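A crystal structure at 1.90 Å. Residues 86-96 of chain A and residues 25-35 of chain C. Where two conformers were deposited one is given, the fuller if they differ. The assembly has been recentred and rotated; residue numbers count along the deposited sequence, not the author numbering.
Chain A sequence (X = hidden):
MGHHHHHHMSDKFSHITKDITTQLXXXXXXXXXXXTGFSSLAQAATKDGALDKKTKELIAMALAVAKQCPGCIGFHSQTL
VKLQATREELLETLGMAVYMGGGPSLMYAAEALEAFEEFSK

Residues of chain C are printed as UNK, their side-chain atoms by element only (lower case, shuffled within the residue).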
# COMPACT_ATOMS: atom_id res chain seq x y z
N THR A 86 -22.95 16.36 4.78
CA THR A 86 -23.68 15.83 5.93
C THR A 86 -22.95 14.62 6.50
O THR A 86 -22.14 13.95 5.84
CB THR A 86 -25.12 15.43 5.58
OG1 THR A 86 -25.09 14.30 4.69
CG2 THR A 86 -25.86 16.59 4.91
N ARG A 87 -23.25 14.36 7.76
CA ARG A 87 -22.79 13.17 8.44
C ARG A 87 -23.13 11.89 7.66
O ARG A 87 -22.29 10.99 7.52
CB ARG A 87 -23.46 13.14 9.83
CG ARG A 87 -22.91 12.09 10.75
CD ARG A 87 -23.71 12.09 12.03
NE ARG A 87 -23.21 11.09 12.93
CZ ARG A 87 -22.20 11.26 13.77
NH1 ARG A 87 -21.58 12.43 13.86
NH2 ARG A 87 -21.85 10.26 14.56
N GLU A 88 -24.35 11.82 7.13
CA GLU A 88 -24.77 10.67 6.37
C GLU A 88 -24.00 10.48 5.05
O GLU A 88 -23.71 9.35 4.67
CB GLU A 88 -26.28 10.69 6.08
CG GLU A 88 -26.82 9.47 5.31
CD GLU A 88 -26.70 8.11 6.03
OE1 GLU A 88 -26.54 8.11 7.26
OE2 GLU A 88 -26.77 7.05 5.36
N GLU A 89 -23.71 11.56 4.35
CA GLU A 89 -22.85 11.49 3.14
C GLU A 89 -21.48 10.96 3.54
O GLU A 89 -20.92 10.11 2.85
CB GLU A 89 -22.72 12.87 2.45
CG GLU A 89 -24.01 13.33 1.80
CD GLU A 89 -24.02 14.80 1.40
OE1 GLU A 89 -23.35 15.65 2.05
OE2 GLU A 89 -24.71 15.11 0.42
N LEU A 90 -20.93 11.46 4.65
CA LEU A 90 -19.63 10.94 5.13
C LEU A 90 -19.70 9.44 5.42
O LEU A 90 -18.86 8.67 4.96
CB LEU A 90 -19.14 11.72 6.35
CG LEU A 90 -17.92 11.12 7.04
CD1 LEU A 90 -16.70 11.28 6.15
CD2 LEU A 90 -17.66 11.77 8.38
N LEU A 91 -20.71 9.03 6.21
CA LEU A 91 -20.83 7.64 6.57
C LEU A 91 -20.88 6.75 5.33
O LEU A 91 -20.32 5.67 5.33
CB LEU A 91 -22.05 7.39 7.46
CG LEU A 91 -21.97 7.99 8.88
CD1 LEU A 91 -23.30 7.78 9.58
CD2 LEU A 91 -20.84 7.40 9.69
N GLU A 92 -21.61 7.18 4.32
CA GLU A 92 -21.77 6.35 3.14
C GLU A 92 -20.47 6.24 2.36
O GLU A 92 -20.18 5.19 1.77
CB GLU A 92 -22.94 6.83 2.28
CG GLU A 92 -24.27 6.56 3.03
CD GLU A 92 -25.52 6.76 2.20
OE1 GLU A 92 -25.41 6.82 0.94
OE2 GLU A 92 -26.62 6.85 2.83
N THR A 93 -19.70 7.31 2.37
CA THR A 93 -18.40 7.29 1.75
C THR A 93 -17.46 6.35 2.49
O THR A 93 -16.72 5.56 1.89
CB THR A 93 -17.82 8.69 1.66
OG1 THR A 93 -18.77 9.54 0.98
CG2 THR A 93 -16.58 8.67 0.85
N LEU A 94 -17.49 6.40 3.81
CA LEU A 94 -16.71 5.49 4.64
C LEU A 94 -17.12 4.02 4.44
O LEU A 94 -16.26 3.13 4.42
CB LEU A 94 -16.81 5.89 6.12
CG LEU A 94 -16.27 7.27 6.41
CD1 LEU A 94 -16.43 7.65 7.88
CD2 LEU A 94 -14.81 7.40 6.02
N GLY A 95 -18.41 3.77 4.22
CA GLY A 95 -18.88 2.45 3.91
C GLY A 95 -18.24 1.91 2.65
O GLY A 95 -17.90 0.71 2.58
N MET A 96 -18.09 2.75 1.64
CA MET A 96 -17.41 2.32 0.41
C MET A 96 -15.93 1.96 0.66
O MET A 96 -15.43 0.97 0.14
CB MET A 96 -17.53 3.38 -0.69
CG MET A 96 -18.93 3.50 -1.26
SD MET A 96 -19.59 1.95 -1.88
CE MET A 96 -18.40 1.61 -3.21
N UNK C 25 -19.16 1.89 17.75
CA UNK C 25 -20.49 1.86 18.39
C UNK C 25 -21.46 2.79 17.68
O UNK C 25 -22.64 2.48 17.51
c UNK C 25 -20.38 2.27 19.87
N UNK C 26 -20.95 3.95 17.25
CA UNK C 26 -21.74 4.87 16.46
C UNK C 26 -22.06 4.29 15.09
O UNK C 26 -23.20 4.42 14.61
c UNK C 26 -20.80 6.93 17.65
c UNK C 26 -19.31 8.67 18.70
c UNK C 26 -19.92 8.14 17.41
n UNK C 26 -18.39 9.79 18.39
c UNK C 26 -21.06 6.23 16.32
N UNK C 27 -21.08 3.63 14.45
CA UNK C 27 -21.37 2.96 13.16
C UNK C 27 -22.45 1.90 13.30
O UNK C 27 -23.28 1.76 12.42
c UNK C 27 -20.12 2.29 12.57
c UNK C 27 -19.32 4.51 11.70
c UNK C 27 -17.72 2.81 12.08
c UNK C 27 -18.30 5.36 11.26
c UNK C 27 -17.00 4.94 11.25
c UNK C 27 -16.69 3.66 11.66
c UNK C 27 -19.04 3.23 12.12
N UNK C 28 -22.40 1.11 14.38
CA UNK C 28 -23.39 0.04 14.60
C UNK C 28 -24.82 0.61 14.71
O UNK C 28 -25.76 0.03 14.17
c UNK C 28 -21.72 -1.47 15.83
c UNK C 28 -23.07 -0.78 15.86
c UNK C 28 -21.75 -2.85 16.48
n UNK C 28 -20.44 -4.75 14.73
n UNK C 28 -22.40 -3.82 15.59
n UNK C 28 -22.50 -5.51 14.03
c UNK C 28 -21.77 -4.69 14.79
N UNK C 29 -24.96 1.74 15.37
CA UNK C 29 -26.21 2.46 15.42
C UNK C 29 -26.66 3.09 14.11
O UNK C 29 -27.81 2.97 13.74
c UNK C 29 -26.48 3.15 17.90
c UNK C 29 -26.12 3.55 16.48
c UNK C 29 -25.81 4.09 18.89
c UNK C 29 -25.95 3.64 20.34
n UNK C 29 -24.65 3.52 21.07
N UNK C 30 -25.75 3.76 13.41
CA UNK C 30 -26.09 4.62 12.27
C UNK C 30 -25.96 3.96 10.90
O UNK C 30 -26.57 4.42 9.96
c UNK C 30 -25.43 6.66 13.63
c UNK C 30 -25.25 5.89 12.32
o UNK C 30 -23.77 8.02 14.66
c UNK C 30 -24.58 7.90 13.71
o UNK C 30 -24.68 8.75 12.79
N UNK C 31 -25.15 2.91 10.80
CA UNK C 31 -25.00 2.12 9.57
C UNK C 31 -25.15 0.63 9.90
O UNK C 31 -24.23 -0.16 9.66
c UNK C 31 -23.60 2.30 8.96
c UNK C 31 -20.39 2.97 8.96
s UNK C 31 -21.55 3.66 7.78
c UNK C 31 -23.13 3.70 8.68
N UNK C 32 -26.30 0.24 10.47
CA UNK C 32 -26.40 -1.14 10.95
C UNK C 32 -26.29 -2.20 9.85
O UNK C 32 -25.78 -3.29 10.11
c UNK C 32 -27.56 0.99 10.64
c UNK C 32 -27.79 -1.18 11.63
c UNK C 32 -28.56 -0.10 10.98
N UNK C 33 -26.74 -1.89 8.64
CA UNK C 33 -26.67 -2.87 7.57
C UNK C 33 -25.20 -3.13 7.17
O UNK C 33 -24.78 -4.28 6.93
c UNK C 33 -27.49 -2.42 6.36
c UNK C 33 -28.61 -3.12 4.17
o UNK C 33 -29.50 -2.25 4.34
c UNK C 33 -27.78 -3.55 5.39
o UNK C 33 -28.40 -3.68 3.05
N UNK C 34 -24.42 -2.06 7.14
CA UNK C 34 -22.99 -2.16 6.79
C UNK C 34 -22.27 -2.96 7.87
O UNK C 34 -21.55 -3.91 7.57
c UNK C 34 -20.88 -0.98 4.64
c UNK C 34 -21.04 -0.44 6.04
c UNK C 34 -19.91 -0.87 6.95
c UNK C 34 -22.42 -0.75 6.65
N UNK C 35 -22.51 -2.63 9.13
CA UNK C 35 -21.82 -3.29 10.23
C UNK C 35 -22.25 -4.74 10.40
O UNK C 35 -21.42 -5.59 10.74
s UNK C 35 -19.60 -1.18 11.08
c UNK C 35 -21.36 -1.13 11.50
c UNK C 35 -21.99 -2.51 11.52
c UNK C 35 -18.97 -1.85 12.62

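Position 25 carries a single side-chain carbon, far from these chain A residues; one carbon and nothing more is alanine, A25(C). At position 26 four carbons run in a row to a terminal nitrogen, and the carbon-rich stem lies beside the guanidinium of R87(A). That is lysine, K26(C): its CD sits 4.0 Å from NH2 of R87(A), near the guanidinium plane, so the two cationic side chains meet through aliphatic carbon rather than charge to charge.

Position 27 has one carbon followed by a ring of six carbons with no further atom attached, and the ring reaches L91(A) and L94(A). It is phenylalanine, F27(C). Its CA-to-CB bond points sideways, yet the ring comes nearer: CD2 of L91(A) meets the ring edge at CE1 of F27(C), 3.6 Å away, while CD1 of L94(A) lies 4.4 Å from CZ of F27(C).

Position 28 shows three carbons, a nitrogen, then a carbon bearing two more nitrogens, all out of reach of these chain A residues: arginine, R28(C). Position 29 repeats the unbranched four-carbon chain ending in nitrogen and is also out of reach of these chain A residues: lysine, K29(C).

Position 30 has three carbons, the third carrying two oxygens, and this forked end faces R87(A). An acid of this length is glutamate, E30(C). Both of its oxygens are used: NE of R87(A) donates to OE1 of E30(C) at 2.8 Å, and NH2 of R87(A) donates to OE2 of E30(C) at 3.0 Å. These nearly straight bonds form a two-pronged salt bridge, for which the extended arginine, t at its first three chi angles, brings its guanidinium within reach.

Position 31 holds two carbons, a sulfur and one last carbon, unbranched, with the sulfur against L91(A). This is methionine, M31(C). SD of M31(C) lies 3.4 Å from the backbone O of L91(A) and 3.8 Å from CB of L91(A). The residue leaves helical phi/psi after one helix and occupies the N-cap position of the next.

At position 32 three carbons close a ring onto the backbone nitrogen: proline, P32(C), clear of these chain A residues as the new helix starts. Position 33, with three carbons and two oxygens on the third, is glutamate, E33(C), exposed and uninvolved. Position 34 has four carbons forked at the second, the CA-to-CB bond directed toward the chain A stretch and one tip near the backbone of G95(A): leucine, L34(C), whose CD2 is 4.0 Å from O of G95(A). Position 35 has the unbranched two carbons, sulfur and carbon again, buried but beyond reach of these chain A residues: methionine, M35(C).

The contact reads as a graded strip. On chain A, R87(A), L91(A) and G95(A) recur every fourth residue, setting one face of the helix against chain C. The salt bridge lies at the partly exposed end; L91(A), with the largest covered area, packs among F27(C), E30(C) and M31(C); and at G95(A) the backbones come near, its CA 6.8 Å from CA of L34(C), though the space there would also hold a CB.

Chain C 25-35: AKFRKEMPELM
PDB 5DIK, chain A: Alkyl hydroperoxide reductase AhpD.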